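Local coordinates for protein phosphoserine aminotransferase SerC (Cytophaga hutchinsonii ATCC 33406, PDB 3FFR) that probably catalyses the pyridoxal-phosphate-dependent transamination that forms phosphoserine in serine biosynthesis, as a class-V aminotransferase, at residues 29-32 and 33-36; 125-128 and 129-133; 348-351 and 352-356. All coordinates share one frame; numbering follows the deposited sequence.

Contact 1 of 3, residues 29-32 and 33-36; sequences EKIG and VISH. With SER (serine), chain B.
Helix 19-28 ends in a Schellman motif at Lys30, and just beyond it the lysine meets Val33 across a turn, from which the chain runs on to a bound serine at His36. Lys30 has a positive phi of 59°. Its carbonyl oxygen is gripped twice in the turn that follows: Val33 N donates to Lys30 O at 2.9 Å from well above the carbonyl plane, while Ile34 N reaches Lys30 O at 3.2 Å, nearly in line with the C=O bond. The flank of Val33 lies against the root of the lysine, with Val33 CG2 3.9 Å from Lys30 CB. The lysine chain extends away from the turn, and Lys30 NZ is held by a salt bridge to Glu14 and a hydrogen bond to the Lys5 carbonyl, both of the second subunit. Ile34 turns CG1 between its own N and carbonyl carbon (chi1 66°), which lays that atom 3.4 Å from Ile31 O. The two isoleucine ends meet more loosely, and both side chains also touch Lys40 of helix 39-55. A water donates to Ile31 O and Ile34 O, bridging two carbonyls of the turn. His36 presents its ring edge to the ligand, also bound by Arg37 of the same chain and Tyr329 of the second subunit. The serine N donates to His36 NE2 at 2.8 Å, lying in the plane of the imidazole. Replacing His36 by an alanine would probably leave that amino group without this acceptor and open a gap where the ring packs on Pro12 of the second subunit. Serine CB also lies 3.5 Å from His36 CE1.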
loop_
_atom_site.group_PDB
_atom_site.type_symbol
_atom_site.label_atom_id
_atom_site.label_comp_id
_atom_site.label_asym_id
_atom_site.label_seq_id
_atom_site.Cartn_x
_atom_site.Cartn_y
_atom_site.Cartn_z
ATOM N N GLU A 29 -21.587 1.630 -2.805
ATOM C CA GLU A 29 -21.491 0.270 -3.371
ATOM C C GLU A 29 -20.748 -0.708 -2.483
ATOM O O GLU A 29 -20.644 -1.888 -2.808
ATOM C CB GLU A 29 -20.826 0.263 -4.736
ATOM C CG GLU A 29 -21.668 1.055 -5.780
ATOM C CD GLU A 29 -21.155 0.964 -7.211
ATOM O OE1 GLU A 29 -20.172 0.257 -7.490
ATOM O OE2 GLU A 29 -21.769 1.621 -8.086
ATOM N N LYS A 30 -20.233 -0.193 -1.376
ATOM C CA LYS A 30 -19.452 -0.999 -0.425
ATOM C C LYS A 30 -18.211 -1.644 -1.054
ATOM O O LYS A 30 -17.837 -2.765 -0.753
ATOM C CB LYS A 30 -20.335 -2.046 0.297
ATOM C CG LYS A 30 -21.345 -1.360 1.213
ATOM C CD LYS A 30 -22.026 -2.366 2.135
ATOM C CE LYS A 30 -22.840 -1.662 3.229
ATOM N NZ LYS A 30 -23.449 -2.604 4.210
ATOM N N ILE A 31 -17.552 -0.867 -1.901
ATOM C CA ILE A 31 -16.349 -1.322 -2.575
ATOM C C ILE A 31 -15.281 -1.732 -1.562
ATOM O O ILE A 31 -14.474 -2.617 -1.819
ATOM C CB ILE A 31 -15.791 -0.214 -3.552
ATOM C CG1 ILE A 31 -16.766 0.056 -4.686
ATOM C CG2 ILE A 31 -14.383 -0.621 -4.094
ATOM C CD1 ILE A 31 -17.019 -1.135 -5.592
ATOM N N GLY A 32 -15.319 -1.109 -0.387
ATOM C CA GLY A 32 -14.313 -1.349 0.671
ATOM C C GLY A 32 -14.578 -2.609 1.486
ATOM O O GLY A 32 -13.741 -3.065 2.295
ATOM N N VAL A 33 -15.733 -3.191 1.203
ATOM C CA VAL A 33 -16.257 -4.359 1.916
ATOM C C VAL A 33 -16.152 -5.652 1.116
ATOM O O VAL A 33 -15.994 -6.740 1.681
ATOM C CB VAL A 33 -17.756 -4.118 2.317
ATOM C CG1 VAL A 33 -18.393 -5.357 2.989
ATOM C CG2 VAL A 33 -17.867 -2.885 3.250
ATOM N N ILE A 34 -16.315 -5.532 -0.193
ATOM C CA ILE A 34 -16.310 -6.710 -1.069
ATOM C C ILE A 34 -14.978 -7.445 -0.998
ATOM O O ILE A 34 -13.912 -6.858 -0.746
ATOM C CB ILE A 34 -16.683 -6.381 -2.560
ATOM C CG1 ILE A 34 -15.600 -5.489 -3.192
ATOM C CG2 ILE A 34 -18.118 -5.771 -2.634
ATOM C CD1 ILE A 34 -15.788 -5.162 -4.640
ATOM N N SER A 35 -15.057 -8.753 -1.200
ATOM C CA SER A 35 -13.847 -9.574 -1.233
ATOM C C SER A 35 -13.002 -9.245 -2.456
ATOM O O SER A 35 -13.512 -9.046 -3.559
ATOM C CB SER A 35 -14.202 -11.055 -1.299
ATOM O OG SER A 35 -13.039 -11.820 -1.470
ATOM N N HIS A 36 -11.705 -9.202 -2.225
ATOM C CA HIS A 36 -10.707 -9.035 -3.287
ATOM C C HIS A 36 -10.583 -10.295 -4.168
ATOM O O HIS A 36 -9.776 -10.343 -5.109
ATOM C CB HIS A 36 -9.342 -8.629 -2.712
ATOM C CG HIS A 36 -8.748 -9.632 -1.777
ATOM N ND1 HIS A 36 -9.398 -10.083 -0.647
ATOM C CD2 HIS A 36 -7.570 -10.291 -1.819
ATOM C CE1 HIS A 36 -8.636 -10.963 -0.030
ATOM N NE2 HIS A 36 -7.528 -11.116 -0.724
HETATM N N SER B . -5.929 -12.969 0.573
HETATM C CA SER B . -6.550 -14.102 1.285
HETATM C C SER B . -6.656 -15.219 0.304
HETATM O O SER B . -5.676 -15.959 0.242
HETATM C CB SER B . -7.907 -13.759 1.946
HETATM O OG SER B . -7.806 -12.678 2.920
HETATM O OXT SER B . -7.620 -15.393 -0.436
HETATM O O HOH W 1 -12.551 -4.538 -1.060
#

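Contact 2 of 3, residues 125-128 and 129-133; sequences ITVP and ADAEI
From Pro128 to Ala131 the backbone folds into a type I beta turn, closed by Ala131 N donating to Pro128 O at 3.1 Å with an N-H...O angle of 158°. The donor stands above the carbonyl plane of Pro128. The methyl of Ala131 meets a single branch of Val127, Val127 CG1 lying 3.9 Å from Ala131 CB. That branch is placed there by the valine's first torsion, which sets CG1 opposite the backbone N (chi1 178°) and beside the carbonyl carbon leading into the turn. The same methyl lies 3.4 Å from Pro128 O, and Phe87 of strand 85-90 packs against Val127, Pro128 and Ala131 together. Asp130, at the third position of the turn, folds its carboxylate back toward the proline ring, with Asp130 OD1 3.6 Å from Pro128 CB. This is a van der Waals approach of an oxygen to an aliphatic carbon; the polar demands of the carboxylate are met elsewhere, by Tyr110 OH at OD1 and by a salt bridge from Lys85 at OD2. Asn159 ND2 donates a hydrogen bond to Ala129 O. The chemistry is thus divided: apolar groups face Phe87, while the charged end of Asp130 ties the turn to strands 85-90 and 108-113, through Lys85 and Tyr110, just ahead of strand 133-137.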
loop_
_atom_site.group_PDB
_atom_site.type_symbol
_atom_site.label_atom_id
_atom_site.label_comp_id
_atom_site.label_asym_id
_atom_site.label_seq_id
_atom_site.Cartn_x
_atom_site.Cartn_y
_atom_site.Cartn_z
ATOM N N ILE A 125 26.360 10.133 -24.147
ATOM C CA ILE A 125 26.210 9.053 -23.171
ATOM C C ILE A 125 26.384 7.661 -23.761
ATOM O O ILE A 125 25.864 7.368 -24.836
ATOM C CB ILE A 125 24.804 9.144 -22.516
ATOM C CG1 ILE A 125 24.632 10.517 -21.839
ATOM C CG2 ILE A 125 24.547 7.998 -21.507
ATOM C CD1 ILE A 125 23.243 10.724 -21.207
ATOM N N THR A 126 27.166 6.842 -23.071
ATOM C CA THR A 126 27.303 5.443 -23.430
ATOM C C THR A 126 26.843 4.612 -22.216
ATOM O O THR A 126 26.815 5.077 -21.086
ATOM C CB THR A 126 28.735 5.064 -23.826
ATOM O OG1 THR A 126 29.602 5.330 -22.724
ATOM C CG2 THR A 126 29.208 5.827 -25.079
ATOM N N VAL A 127 26.454 3.378 -22.479
ATOM C CA VAL A 127 25.990 2.453 -21.443
ATOM C C VAL A 127 26.840 1.195 -21.509
ATOM O O VAL A 127 26.944 0.565 -22.589
ATOM C CB VAL A 127 24.508 2.064 -21.657
ATOM C CG1 VAL A 127 24.068 1.064 -20.605
ATOM C CG2 VAL A 127 23.596 3.325 -21.682
ATOM N N PRO A 128 27.482 0.816 -20.381
ATOM C CA PRO A 128 28.281 -0.400 -20.417
ATOM C C PRO A 128 27.468 -1.606 -20.818
ATOM O O PRO A 128 26.290 -1.754 -20.447
ATOM C CB PRO A 128 28.787 -0.547 -18.986
ATOM C CG PRO A 128 28.786 0.858 -18.446
ATOM C CD PRO A 128 27.631 1.560 -19.107
ATOM N N ALA A 129 28.130 -2.494 -21.538
ATOM C CA ALA A 129 27.482 -3.692 -22.037
ATOM C C ALA A 129 26.947 -4.593 -20.947
ATOM O O ALA A 129 25.932 -5.283 -21.136
ATOM C CB ALA A 129 28.460 -4.478 -22.972
ATOM N N ASP A 130 27.621 -4.593 -19.808
ATOM C CA ASP A 130 27.231 -5.496 -18.694
ATOM C C ASP A 130 26.145 -4.914 -17.781
ATOM O O ASP A 130 25.755 -5.524 -16.802
ATOM C CB ASP A 130 28.433 -6.000 -17.884
ATOM C CG ASP A 130 29.168 -4.912 -17.158
ATOM O OD1 ASP A 130 28.819 -3.724 -17.340
ATOM O OD2 ASP A 130 30.122 -5.263 -16.416
ATOM N N ALA A 131 25.667 -3.721 -18.120
ATOM C CA ALA A 131 24.492 -3.142 -17.414
ATOM C C ALA A 131 23.275 -3.965 -17.852
ATOM O O ALA A 131 23.019 -4.120 -19.051
ATOM C CB ALA A 131 24.278 -1.665 -17.768
ATOM N N GLU A 132 22.518 -4.469 -16.888
ATOM C CA GLU A 132 21.358 -5.335 -17.167
ATOM C C GLU A 132 20.096 -4.553 -17.390
ATOM O O GLU A 132 19.166 -5.018 -18.060
ATOM C CB GLU A 132 21.141 -6.336 -16.023
ATOM C CG GLU A 132 22.313 -7.240 -15.817
ATOM C CD GLU A 132 22.220 -8.043 -14.522
ATOM O OE1 GLU A 132 21.153 -8.657 -14.320
ATOM O OE2 GLU A 132 23.232 -8.090 -13.761
ATOM N N ILE A 133 20.050 -3.396 -16.742
ATOM C CA ILE A 133 18.894 -2.498 -16.843
ATOM C C ILE A 133 19.394 -1.067 -16.935
ATOM O O ILE A 133 20.513 -0.759 -16.504
ATOM C CB ILE A 133 17.883 -2.679 -15.681
ATOM C CG1 ILE A 133 18.398 -2.032 -14.389
ATOM C CG2 ILE A 133 17.523 -4.198 -15.457
ATOM C CD1 ILE A 133 17.308 -1.925 -13.247
#

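Contact 3 of 3, residues 348-351 and 352-356; sequences EQVH and KLVQT
Glu348 and Lys352 are joined first through the backbone of helix 347-360, Lys352 N donating to Glu348 O at 3.0 Å. The glutamate chain leaves with CG opposite the backbone N (chi1 -178°) and then bends at chi2, and its carboxylate points on along the helix toward the next turn, with Glu348 OE2 still 4.0 Å from Lys352 N; as one of two conformers, this position is not certain. Lys352 does not answer that charge; its chain extends away, and Lys352 NZ binds the carbonyl of Phe321. One residue on, Gln349 O accepts from Leu353 N at 2.9 Å, while Gln349 OE1 turns back to Ser346 N. Val350 continues the ladder with the straightest of the four bonds between the two segments, Val354 N to Val350 O at 2.8 Å with an N-H...O angle of 165°. Its side chain also meets the next turn: Val350 CG1 lies 4.2 Å from Val354 CG2, and both valines rest on Ile278 of helix 264-284. His351 completes the series through its carbonyl, which receives Gln355 N at 2.9 Å. The planes of the imidazole, one of two conformers, and the Gln355 amide lie 77° apart, with His351 CE1 and Gln355 OE1 at 4.0 Å, a loose and tentative approach on the exposed side. Farther along, Thr356 OG1 donates to Lys352 O at 2.7 Å, and Thr356 N reaches that oxygen from the opposite face of its plane. The whole is an amphipathic alpha-helix with regular i to i+4 bonding: Val350, Leu353 and Val354 face inward, Leu353 reaching strands 6-8 and 323-327, whereas Glu348, His351 and Gln355 border solvent.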
loop_
_atom_site.group_PDB
_atom_site.type_symbol
_atom_site.label_atom_id
_atom_site.label_comp_id
_atom_site.label_asym_id
_atom_site.label_seq_id
_atom_site.Cartn_x
_atom_site.Cartn_y
_atom_site.Cartn_z
ATOM N N GLU A 348 -8.937 27.376 -15.701
ATOM C CA GLU A 348 -9.407 28.554 -14.969
ATOM C C GLU A 348 -8.664 28.700 -13.665
ATOM O O GLU A 348 -8.357 29.819 -13.274
ATOM C CB GLU A 348 -10.922 28.597 -14.757
ATOM C CG GLU A 348 -11.371 29.879 -14.021
ATOM C CD GLU A 348 -10.736 31.178 -14.561
ATOM O OE1 GLU A 348 -10.808 31.457 -15.788
ATOM O OE2 GLU A 348 -10.173 31.945 -13.739
ATOM N N GLN A 349 -8.351 27.578 -13.028
ATOM C CA GLN A 349 -7.592 27.600 -11.771
ATOM C C GLN A 349 -6.176 28.170 -12.007
ATOM O O GLN A 349 -5.688 29.003 -11.246
ATOM C CB GLN A 349 -7.506 26.206 -11.147
ATOM C CG GLN A 349 -8.835 25.758 -10.516
ATOM C CD GLN A 349 -8.846 24.294 -10.103
ATOM O OE1 GLN A 349 -8.209 23.466 -10.742
ATOM N NE2 GLN A 349 -9.622 23.964 -9.055
ATOM N N VAL A 350 -5.540 27.734 -13.091
ATOM C CA VAL A 350 -4.181 28.185 -13.413
ATOM C C VAL A 350 -4.208 29.677 -13.772
ATOM O O VAL A 350 -3.328 30.451 -13.378
ATOM C CB VAL A 350 -3.513 27.328 -14.512
ATOM C CG1 VAL A 350 -2.210 27.944 -14.975
ATOM C CG2 VAL A 350 -3.243 25.907 -13.959
ATOM N N HIS A 351 -5.244 30.059 -14.501
ATOM C CA HIS A 351 -5.427 31.447 -14.867
ATOM C C HIS A 351 -5.524 32.298 -13.610
ATOM O O HIS A 351 -4.941 33.378 -13.535
ATOM C CB HIS A 351 -6.672 31.640 -15.732
ATOM C CG HIS A 351 -6.779 33.013 -16.318
ATOM N ND1 HIS A 351 -7.398 34.053 -15.663
ATOM C CD2 HIS A 351 -6.324 33.521 -17.485
ATOM C CE1 HIS A 351 -7.330 35.143 -16.403
ATOM N NE2 HIS A 351 -6.678 34.849 -17.513
ATOM N N LYS A 352 -6.278 31.815 -12.638
ATOM C CA LYS A 352 -6.439 32.542 -11.371
ATOM C C LYS A 352 -5.119 32.635 -10.640
ATOM O O LYS A 352 -4.747 33.687 -10.114
ATOM C CB LYS A 352 -7.491 31.925 -10.460
ATOM C CG LYS A 352 -7.631 32.654 -9.110
ATOM C CD LYS A 352 -8.635 31.952 -8.187
ATOM C CE LYS A 352 -8.799 32.668 -6.818
ATOM N NZ LYS A 352 -9.698 31.935 -5.864
ATOM N N LEU A 353 -4.376 31.533 -10.655
ATOM C CA LEU A 353 -3.060 31.515 -10.011
ATOM C C LEU A 353 -2.120 32.550 -10.651
ATOM O O LEU A 353 -1.494 33.357 -9.952
ATOM C CB LEU A 353 -2.400 30.121 -10.092
ATOM C CG LEU A 353 -0.975 30.041 -9.520
ATOM C CD1 LEU A 353 -0.898 30.242 -8.019
ATOM C CD2 LEU A 353 -0.363 28.645 -9.908
ATOM N N VAL A 354 -2.040 32.522 -11.979
ATOM C CA VAL A 354 -1.106 33.405 -12.700
ATOM C C VAL A 354 -1.505 34.877 -12.515
ATOM O O VAL A 354 -0.666 35.759 -12.299
ATOM C CB VAL A 354 -0.963 33.016 -14.187
ATOM C CG1 VAL A 354 -0.166 34.082 -14.981
ATOM C CG2 VAL A 354 -0.270 31.643 -14.298
ATOM N N GLN A 355 -2.798 35.133 -12.558
ATOM C CA GLN A 355 -3.267 36.507 -12.436
ATOM C C GLN A 355 -2.973 37.048 -11.054
ATOM O O GLN A 355 -2.611 38.222 -10.877
ATOM C CB GLN A 355 -4.762 36.608 -12.717
ATOM C CG GLN A 355 -5.370 37.939 -12.307
ATOM C CD GLN A 355 -6.878 37.912 -12.434
ATOM O OE1 GLN A 355 -7.415 37.887 -13.549
ATOM N NE2 GLN A 355 -7.577 37.907 -11.284
ATOM N N THR A 356 -3.116 36.172 -10.075
ATOM C CA THR A 356 -2.920 36.554 -8.683
ATOM C C THR A 356 -1.439 36.810 -8.460
ATOM O O THR A 356 -1.047 37.792 -7.828
ATOM C CB THR A 356 -3.485 35.500 -7.717
ATOM O OG1 THR A 356 -4.889 35.338 -7.969
ATOM C CG2 THR A 356 -3.267 35.907 -6.281
#

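In the fold
Contact 1 is largely buried, whereas contacts 2 and 3 each combine an apolar side with exposed residues. The three lie far apart, their centres 39 to 46 Å from one another, and contact 2 sits across the chain's centre from both of the others. Residues 29-36 join two helices and meet the second subunit and a bound serine; neither other contact touches another protein chain of the assembly. Residues 125-133 lead into strand 133-137 of the larger mixed sheet, while helix 347-360 packs on the smaller one. Their chemistry follows: intersubunit ion pairing and ligand binding in the first, intrachain salt bridging in the second, mainly helical backbone bonding and aliphatic packing in the third.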